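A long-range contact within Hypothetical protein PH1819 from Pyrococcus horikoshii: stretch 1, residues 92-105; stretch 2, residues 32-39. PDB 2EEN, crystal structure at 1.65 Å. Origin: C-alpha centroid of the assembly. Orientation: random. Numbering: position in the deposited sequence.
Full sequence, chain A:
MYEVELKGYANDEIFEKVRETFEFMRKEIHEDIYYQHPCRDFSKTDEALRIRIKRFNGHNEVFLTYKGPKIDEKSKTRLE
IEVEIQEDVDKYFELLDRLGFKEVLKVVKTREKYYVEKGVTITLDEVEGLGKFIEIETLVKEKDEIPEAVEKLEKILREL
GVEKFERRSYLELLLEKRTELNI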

ATOM      1  N   TYR A  92       2.632  -2.066   7.500  1.00 19.99           N
ATOM      2  CA  TYR A  92       1.818  -1.101   6.774  1.00 20.95           C
ATOM      3  C   TYR A  92       1.503   0.074   7.697  1.00 21.06           C
ATOM      4  O   TYR A  92       1.537   1.230   7.278  1.00 20.13           O
ATOM      5  CB  TYR A  92       0.530  -1.754   6.256  1.00 22.33           C
ATOM      6  CG  TYR A  92       0.737  -2.590   5.008  1.00 21.20           C
ATOM      7  CD1 TYR A  92       1.169  -3.914   5.087  1.00 21.63           C
ATOM      8  CD2 TYR A  92       0.519  -2.046   3.742  1.00 22.85           C
ATOM      9  CE1 TYR A  92       1.377  -4.676   3.934  1.00 23.22           C
ATOM     10  CE2 TYR A  92       0.724  -2.797   2.589  1.00 23.20           C
ATOM     11  CZ  TYR A  92       1.152  -4.111   2.692  1.00 24.88           C
ATOM     12  OH  TYR A  92       1.344  -4.860   1.547  1.00 27.25           O
ATOM     13  N   PHE A  93       1.205  -0.217   8.959  1.00 20.63           N
ATOM     14  CA  PHE A  93       0.930   0.848   9.916  1.00 22.30           C
ATOM     15  C   PHE A  93       2.163   1.735  10.057  1.00 21.03           C
ATOM     16  O   PHE A  93       2.064   2.961  10.096  1.00 19.65           O
ATOM     17  CB  PHE A  93       0.570   0.271  11.287  1.00 22.97           C
ATOM     18  CG  PHE A  93      -0.827  -0.257  11.374  1.00 26.61           C
ATOM     19  CD1 PHE A  93      -1.912   0.574  11.127  1.00 29.18           C
ATOM     20  CD2 PHE A  93      -1.064  -1.585  11.702  1.00 30.58           C
ATOM     21  CE1 PHE A  93      -3.213   0.091  11.204  1.00 29.22           C
ATOM     22  CE2 PHE A  93      -2.364  -2.077  11.781  1.00 31.06           C
ATOM     23  CZ  PHE A  93      -3.438  -1.235  11.530  1.00 29.63           C
ATOM     24  N   GLU A  94       3.329   1.107  10.137  1.00 22.16           N
ATOM     25  CA  GLU A  94       4.577   1.842  10.283  1.00 23.27           C
ATOM     26  C   GLU A  94       4.889   2.660   9.028  1.00 21.77           C
ATOM     27  O   GLU A  94       5.333   3.805   9.117  1.00 19.42           O
ATOM     28  CB  GLU A  94       5.715   0.862  10.583  1.00 28.07           C
ATOM     29  CG  GLU A  94       7.042   1.515  10.915  1.00 34.31           C
ATOM     30  CD  GLU A  94       8.104   0.500  11.302  1.00 37.73           C
ATOM     31  OE1 GLU A  94       8.279  -0.494  10.565  1.00 40.14           O
ATOM     32  OE2 GLU A  94       8.766   0.698  12.341  1.00 40.33           O
ATOM     33  N   LEU A  95       4.648   2.071   7.863  1.00 20.19           N
ATOM     34  CA  LEU A  95       4.907   2.751   6.600  1.00 19.53           C
ATOM     35  C   LEU A  95       4.076   4.026   6.491  1.00 19.46           C
ATOM     36  O   LEU A  95       4.589   5.098   6.167  1.00 17.49           O
ATOM     37  CB  LEU A  95       4.583   1.825   5.426  1.00 20.33           C
ATOM     38  CG  LEU A  95       4.733   2.453   4.039  1.00 24.04           C
ATOM     39  CD1 LEU A  95       6.131   3.040   3.892  1.00 26.27           C
ATOM     40  CD2 LEU A  95       4.469   1.402   2.969  1.00 26.33           C
ATOM     41  N   LEU A  96       2.784   3.908   6.757  1.00 18.56           N
ATOM     42  CA  LEU A  96       1.916   5.070   6.697  1.00 18.83           C
ATOM     43  C   LEU A  96       2.397   6.154   7.660  1.00 19.96           C
ATOM     44  O   LEU A  96       2.455   7.320   7.302  1.00 18.13           O
ATOM     45  CB  LEU A  96       0.472   4.671   7.019  1.00 22.13           C
ATOM     46  CG  LEU A  96      -0.238   3.848   5.940  1.00 24.60           C
ATOM     47  CD1 LEU A  96      -1.674   3.583   6.359  1.00 24.74           C
ATOM     48  CD2 LEU A  96      -0.212   4.607   4.620  1.00 26.87           C
ATOM     49  N   ASP A  97       2.766   5.762   8.875  1.00 20.44           N
ATOM     50  CA  ASP A  97       3.234   6.727   9.864  1.00 22.76           C
ATOM     51  C   ASP A  97       4.484   7.460   9.373  1.00 21.47           C
ATOM     52  O   ASP A  97       4.567   8.685   9.442  1.00 22.71           O
ATOM     53  CB  ASP A  97       3.531   6.019  11.189  1.00 24.50           C
ATOM     54  CG  ASP A  97       3.737   6.993  12.334  1.00 28.74           C
ATOM     55  OD1 ASP A  97       2.815   7.792  12.605  1.00 31.39           O
ATOM     56  OD2 ASP A  97       4.817   6.956  12.959  1.00 31.35           O
ATOM     57  N   ARG A  98       5.450   6.701   8.865  1.00 22.45           N
ATOM     58  CA  ARG A  98       6.694   7.273   8.365  1.00 22.40           C
ATOM     59  C   ARG A  98       6.455   8.217   7.196  1.00 20.74           C
ATOM     60  O   ARG A  98       7.151   9.220   7.049  1.00 21.36           O
ATOM     61  CB  ARG A  98       7.654   6.160   7.938  1.00 25.38           C
ATOM     62  CG  ARG A  98       8.199   5.330   9.092  1.00 30.66           C
ATOM     63  CD  ARG A  98       9.113   6.154   9.983  1.00 33.40           C
ATOM     64  NE  ARG A  98       9.678   5.356  11.070  1.00 38.32           N
ATOM     65  CZ  ARG A  98      10.583   5.801  11.937  1.00 39.44           C
ATOM     66  NH1 ARG A  98      11.035   7.045  11.849  1.00 41.18           N
ATOM     67  NH2 ARG A  98      11.037   5.002  12.893  1.00 41.75           N
ATOM     68  N   LEU A  99       5.470   7.899   6.363  1.00 18.37           N
ATOM     69  CA  LEU A  99       5.159   8.746   5.219  1.00 17.67           C
ATOM     70  C   LEU A  99       4.366   9.988   5.612  1.00 17.96           C
ATOM     71  O   LEU A  99       4.093  10.848   4.784  1.00 17.34           O
ATOM     72  CB  LEU A  99       4.410   7.940   4.156  1.00 17.31           C
ATOM     73  CG  LEU A  99       5.265   6.858   3.495  1.00 18.52           C
ATOM     74  CD1 LEU A  99       4.423   6.058   2.517  1.00 18.27           C
ATOM     75  CD2 LEU A  99       6.440   7.494   2.774  1.00 17.36           C
ATOM     76  N   GLY A 100       3.990  10.083   6.882  1.00 18.08           N
ATOM     77  CA  GLY A 100       3.274  11.264   7.329  1.00 18.84           C
ATOM     78  C   GLY A 100       1.767  11.157   7.417  1.00 17.99           C
ATOM     79  O   GLY A 100       1.090  12.165   7.646  1.00 19.29           O
ATOM     80  N   PHE A 101       1.237   9.957   7.207  1.00 17.78           N
ATOM     81  CA  PHE A 101      -0.198   9.747   7.305  1.00 17.85           C
ATOM     82  C   PHE A 101      -0.478   9.481   8.763  1.00 18.22           C
ATOM     83  O   PHE A 101       0.013   8.508   9.336  1.00 21.54           O
ATOM     84  CB  PHE A 101      -0.640   8.554   6.462  1.00 14.72           C
ATOM     85  CG  PHE A 101      -0.530   8.796   4.998  1.00 16.43           C
ATOM     86  CD1 PHE A 101       0.697   8.682   4.352  1.00 16.50           C
ATOM     87  CD2 PHE A 101      -1.639   9.211   4.271  1.00 14.88           C
ATOM     88  CE1 PHE A 101       0.816   8.979   2.995  1.00 19.02           C
ATOM     89  CE2 PHE A 101      -1.529   9.510   2.919  1.00 18.36           C
ATOM     90  CZ  PHE A 101      -0.299   9.398   2.280  1.00 16.42           C
ATOM     91  N   LYS A 102      -1.273  10.360   9.358  1.00 19.42           N
ATOM     92  CA  LYS A 102      -1.597  10.248  10.763  1.00 20.11           C
ATOM     93  C   LYS A 102      -3.023   9.788  10.994  1.00 19.33           C
ATOM     94  O   LYS A 102      -3.944  10.208  10.293  1.00 19.84           O
ATOM     95  CB  LYS A 102      -1.365  11.600  11.438  1.00 21.76           C
ATOM     96  CG  LYS A 102       0.075  12.095  11.306  1.00 24.59           C
ATOM     97  CD  LYS A 102       1.038  11.142  12.004  1.00 28.84           C
ATOM     98  CE  LYS A 102       2.492  11.511  11.756  1.00 31.43           C
ATOM     99  NZ  LYS A 102       3.096  10.486  10.860  1.00 33.17           N
ATOM    100  N   GLU A 103      -3.188   8.923  11.988  1.00 18.81           N
ATOM    101  CA  GLU A 103      -4.499   8.406  12.329  1.00 21.71           C
ATOM    102  C   GLU A 103      -5.400   9.566  12.723  1.00 22.21           C
ATOM    103  O   GLU A 103      -5.017  10.430  13.517  1.00 21.71           O
ATOM    104  CB  GLU A 103      -4.399   7.420  13.493  1.00 24.23           C
ATOM    105  CG  GLU A 103      -5.733   6.809  13.889  1.00 31.16           C
ATOM    106  CD  GLU A 103      -5.681   6.098  15.229  1.00 34.92           C
ATOM    107  OE1 GLU A 103      -4.715   5.343  15.463  1.00 35.57           O
ATOM    108  OE2 GLU A 103      -6.612   6.289  16.041  1.00 37.09           O
ATOM    109  N   VAL A 104      -6.596   9.584  12.150  1.00 20.30           N
ATOM    110  CA  VAL A 104      -7.577  10.612  12.447  1.00 20.46           C
ATOM    111  C   VAL A 104      -8.538  10.028  13.464  1.00 20.22           C
ATOM    112  O   VAL A 104      -8.847  10.651  14.479  1.00 20.83           O
ATOM    113  CB  VAL A 104      -8.365  11.006  11.191  1.00 21.49           C
ATOM    114  CG1 VAL A 104      -9.460  11.997  11.552  1.00 25.55           C
ATOM    115  CG2 VAL A 104      -7.427  11.607  10.167  1.00 25.33           C
ATOM    116  N   LEU A 105      -8.998   8.814  13.191  1.00 20.40           N
ATOM    117  CA  LEU A 105      -9.935   8.149  14.080  1.00 19.17           C
ATOM    118  C   LEU A 105     -10.041   6.668  13.762  1.00 20.20           C
ATOM    119  O   LEU A 105      -9.738   6.234  12.647  1.00 18.54           O
ATOM    120  CB  LEU A 105     -11.317   8.785  13.939  1.00 20.67           C
ATOM    121  CG  LEU A 105     -12.335   8.365  15.001  1.00 23.23           C
ATOM    122  CD1 LEU A 105     -11.899   8.872  16.367  1.00 26.60           C
ATOM    123  CD2 LEU A 105     -13.690   8.928  14.645  1.00 24.28           C
TER
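Stretch 2, residues 32-39: DIYYQHPC

Stretch 2 enters as a β strand, residues 32 to 36, and leaves the sheet through His37, Pro38 and Cys39. It pairs antiparallel with strand 102-105; the angle between the N-to-C directions is 121°, so the strands cross obliquely. It also runs in roughly the same direction as helix 92-98, at 20°, with the axes 10.5 Å apart, a gap filled by side chains.

The backbone pairing is short but well formed. Gln36 N donates to Lys102 O at 2.8 Å, while the return bond, Lys102 N to Gln36 O at 3.3 Å, is weak. Beyond the non-hydrogen-bonded pair Glu103 and Tyr35, the register slips by one residue: Val104 N donates to Tyr34 O at 2.7 Å, and Tyr34 N to Leu105 O at 2.9 Å. This is a β bulge, and Val104, with phi/psi of -99/-47°, departs from extended geometry to make it. Its side chain points toward stretch 2, chi1 t, and its CG2 lies 3.5 Å from Gln36 CB. Lys102, Leu105, Tyr34 and Gln36 send their side chains to one face of the sheet.

Tyr35 turns the other way, to the side where the helix lies, and buries more area in this contact than any other residue of either stretch. With chi1 m and chi2 near 90°, its ring presents a face to Leu96, whose CD1 stands 3.7 Å from the Tyr35 ring centroid in a CH-π contact. Leu96, in the mt rotamer common on helices, points toward the strand and suits the task because a branched aliphatic end can cover an aromatic face. The Tyr35 ring extends far enough to bring OH within 3.0 Å of Phe93 CD1, at the edge of the phenylalanine ring. Phe93 leaves the helix sideways, but chi1 m carries its ring nearer the strand, where CE1 meets Ile33 CD1 at 3.4 Å. Ile33, extended in mt, reaches back with that methyl, while its CG2 packs 3.4 Å from Glu103 CG; the aliphatic part of Glu103 thus serves as a nonpolar surface.

Between helix and strand, Gly100 takes a positive phi of 98° in a Schellman motif, with Gly100 N bonded to Asp97 O and Phe101 N to Leu96 O. Glycine fits twice over: a CB would jam against the preceding carbonyl oxygen and would come 2.8 Å from Pro38 CB. Water 1 lies 2.7 Å from Gly100 O and 3.1 Å from Gln36 O, within hydrogen-bonding reach of both, between the two stretches where the strands part.

Phe101, chi1 m and chi2 80°, offers one ring face to Pro38, whose CD lies 3.5 Å from the Phe101 ring centroid, and its edge to the face of His37, the centroids 5.2 Å apart. His37, chi1 t, accepts at ND1 from Cys39 N, at 2.9 Å, a bond compatible with this ring orientation. Lys102 curls back, chi1 and chi2 both m, so that its NZ makes a salt bridge with Asp97 OD1 at 3.2 Å.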

ATOM      1  N   ASP A  32     -11.585  -0.143  11.748  1.00 18.18           N
ATOM      2  CA  ASP A  32     -10.973   0.702  10.732  1.00 18.34           C
ATOM      3  C   ASP A  32     -10.177   1.838  11.317  1.00 18.85           C
ATOM      4  O   ASP A  32     -10.589   2.461  12.297  1.00 23.66           O
ATOM      5  CB  ASP A  32     -12.034   1.325   9.822  1.00 18.20           C
ATOM      6  CG  ASP A  32     -12.838   0.297   9.078  1.00 21.86           C
ATOM      7  OD1 ASP A  32     -12.264  -0.745   8.721  1.00 20.77           O
ATOM      8  OD2 ASP A  32     -14.038   0.543   8.836  1.00 21.40           O
ATOM      9  N   ILE A  33      -9.028   2.104  10.713  1.00 15.57           N
ATOM     10  CA  ILE A  33      -8.225   3.231  11.139  1.00 16.09           C
ATOM     11  C   ILE A  33      -8.187   4.146   9.924  1.00 14.05           C
ATOM     12  O   ILE A  33      -7.752   3.737   8.843  1.00 14.87           O
ATOM     13  CB  ILE A  33      -6.780   2.833  11.528  1.00 19.48           C
ATOM     14  CG1 ILE A  33      -6.782   1.938  12.774  1.00 22.10           C
ATOM     15  CG2 ILE A  33      -5.983   4.083  11.845  1.00 20.20           C
ATOM     16  CD1 ILE A  33      -5.420   1.612  13.317  1.00 27.94           C
ATOM     17  N   TYR A  34      -8.687   5.364  10.088  1.00 13.20           N
ATOM     18  CA  TYR A  34      -8.683   6.326   8.996  1.00 13.97           C
ATOM     19  C   TYR A  34      -7.529   7.285   9.178  1.00 15.63           C
ATOM     20  O   TYR A  34      -7.209   7.677  10.301  1.00 15.71           O
ATOM     21  CB  TYR A  34      -9.999   7.092   8.948  1.00 14.09           C
ATOM     22  CG  TYR A  34     -11.111   6.288   8.344  1.00 14.54           C
ATOM     23  CD1 TYR A  34     -11.339   6.297   6.971  1.00 17.90           C
ATOM     24  CD2 TYR A  34     -11.934   5.503   9.148  1.00 17.27           C
ATOM     25  CE1 TYR A  34     -12.366   5.543   6.414  1.00 16.08           C
ATOM     26  CE2 TYR A  34     -12.963   4.744   8.598  1.00 15.45           C
ATOM     27  CZ  TYR A  34     -13.170   4.770   7.234  1.00 18.92           C
ATOM     28  OH  TYR A  34     -14.177   4.012   6.694  1.00 20.85           O
ATOM     29  N   TYR A  35      -6.918   7.668   8.064  1.00 13.72           N
ATOM     30  CA  TYR A  35      -5.758   8.546   8.067  1.00 15.76           C
ATOM     31  C   TYR A  35      -5.947   9.887   7.402  1.00 15.23           C
ATOM     32  O   TYR A  35      -6.830  10.068   6.568  1.00 17.29           O
ATOM     33  CB  TYR A  35      -4.605   7.840   7.363  1.00 17.13           C
ATOM     34  CG  TYR A  35      -4.154   6.600   8.067  1.00 18.57           C
ATOM     35  CD1 TYR A  35      -4.735   5.368   7.780  1.00 19.39           C
ATOM     36  CD2 TYR A  35      -3.159   6.654   9.040  1.00 18.86           C
ATOM     37  CE1 TYR A  35      -4.337   4.218   8.445  1.00 21.98           C
ATOM     38  CE2 TYR A  35      -2.752   5.513   9.707  1.00 22.09           C
ATOM     39  CZ  TYR A  35      -3.344   4.300   9.405  1.00 22.31           C
ATOM     40  OH  TYR A  35      -2.936   3.165  10.058  1.00 27.37           O
ATOM     41  N   GLN A  36      -5.095  10.831   7.788  1.00 16.38           N
ATOM     42  CA  GLN A  36      -5.089  12.152   7.191  1.00 16.32           C
ATOM     43  C   GLN A  36      -3.848  12.166   6.320  1.00 15.04           C
ATOM     44  O   GLN A  36      -2.839  11.546   6.653  1.00 16.74           O
ATOM     45  CB  GLN A  36      -4.977  13.242   8.256  1.00 18.77           C
ATOM     46  CG  GLN A  36      -4.793  14.652   7.696  1.00 19.76           C
ATOM     47  CD  GLN A  36      -5.914  15.087   6.758  1.00 25.40           C
ATOM     48  OE1 GLN A  36      -6.038  14.586   5.637  1.00 20.17           O
ATOM     49  NE2 GLN A  36      -6.738  16.028   7.217  1.00 24.20           N
ATOM     50  N   HIS A  37      -3.947  12.856   5.195  1.00 15.75           N
ATOM     51  CA  HIS A  37      -2.850  12.982   4.256  1.00 16.58           C
ATOM     52  C   HIS A  37      -1.846  13.970   4.843  1.00 16.61           C
ATOM     53  O   HIS A  37      -2.223  14.932   5.503  1.00 18.48           O
ATOM     54  CB  HIS A  37      -3.395  13.494   2.930  1.00 16.28           C
ATOM     55  CG  HIS A  37      -2.430  13.401   1.794  1.00 16.76           C
ATOM     56  ND1 HIS A  37      -1.387  14.289   1.622  1.00 18.65           N
ATOM     57  CD2 HIS A  37      -2.361  12.534   0.757  1.00 16.47           C
ATOM     58  CE1 HIS A  37      -0.721  13.971   0.526  1.00 16.90           C
ATOM     59  NE2 HIS A  37      -1.292  12.911  -0.018  1.00 15.69           N
ATOM     60  N   PRO A  38      -0.551  13.739   4.613  1.00 17.93           N
ATOM     61  CA  PRO A  38       0.464  14.647   5.153  1.00 18.97           C
ATOM     62  C   PRO A  38       0.503  16.032   4.515  1.00 20.64           C
ATOM     63  O   PRO A  38       0.927  16.998   5.151  1.00 24.00           O
ATOM     64  CB  PRO A  38       1.765  13.880   4.919  1.00 18.78           C
ATOM     65  CG  PRO A  38       1.472  13.108   3.655  1.00 17.57           C
ATOM     66  CD  PRO A  38       0.071  12.587   3.936  1.00 16.92           C
ATOM     67  N   CYS A  39       0.038  16.131   3.274  1.00 23.28           N
ATOM     68  CA  CYS A  39       0.096  17.382   2.531  1.00 26.73           C
ATOM     69  C   CYS A  39      -1.226  18.075   2.229  1.00 26.07           C
ATOM     70  O   CYS A  39      -1.257  19.283   2.000  1.00 29.95           O
ATOM     71  CB  CYS A  39       0.820  17.136   1.206  1.00 28.04           C
ATOM     72  SG  CYS A  39       2.201  15.953   1.280  1.00 36.76           S
TER
HETATM   73  O   HOH W   1      -1.145  13.476   8.448  1.00 27.67           O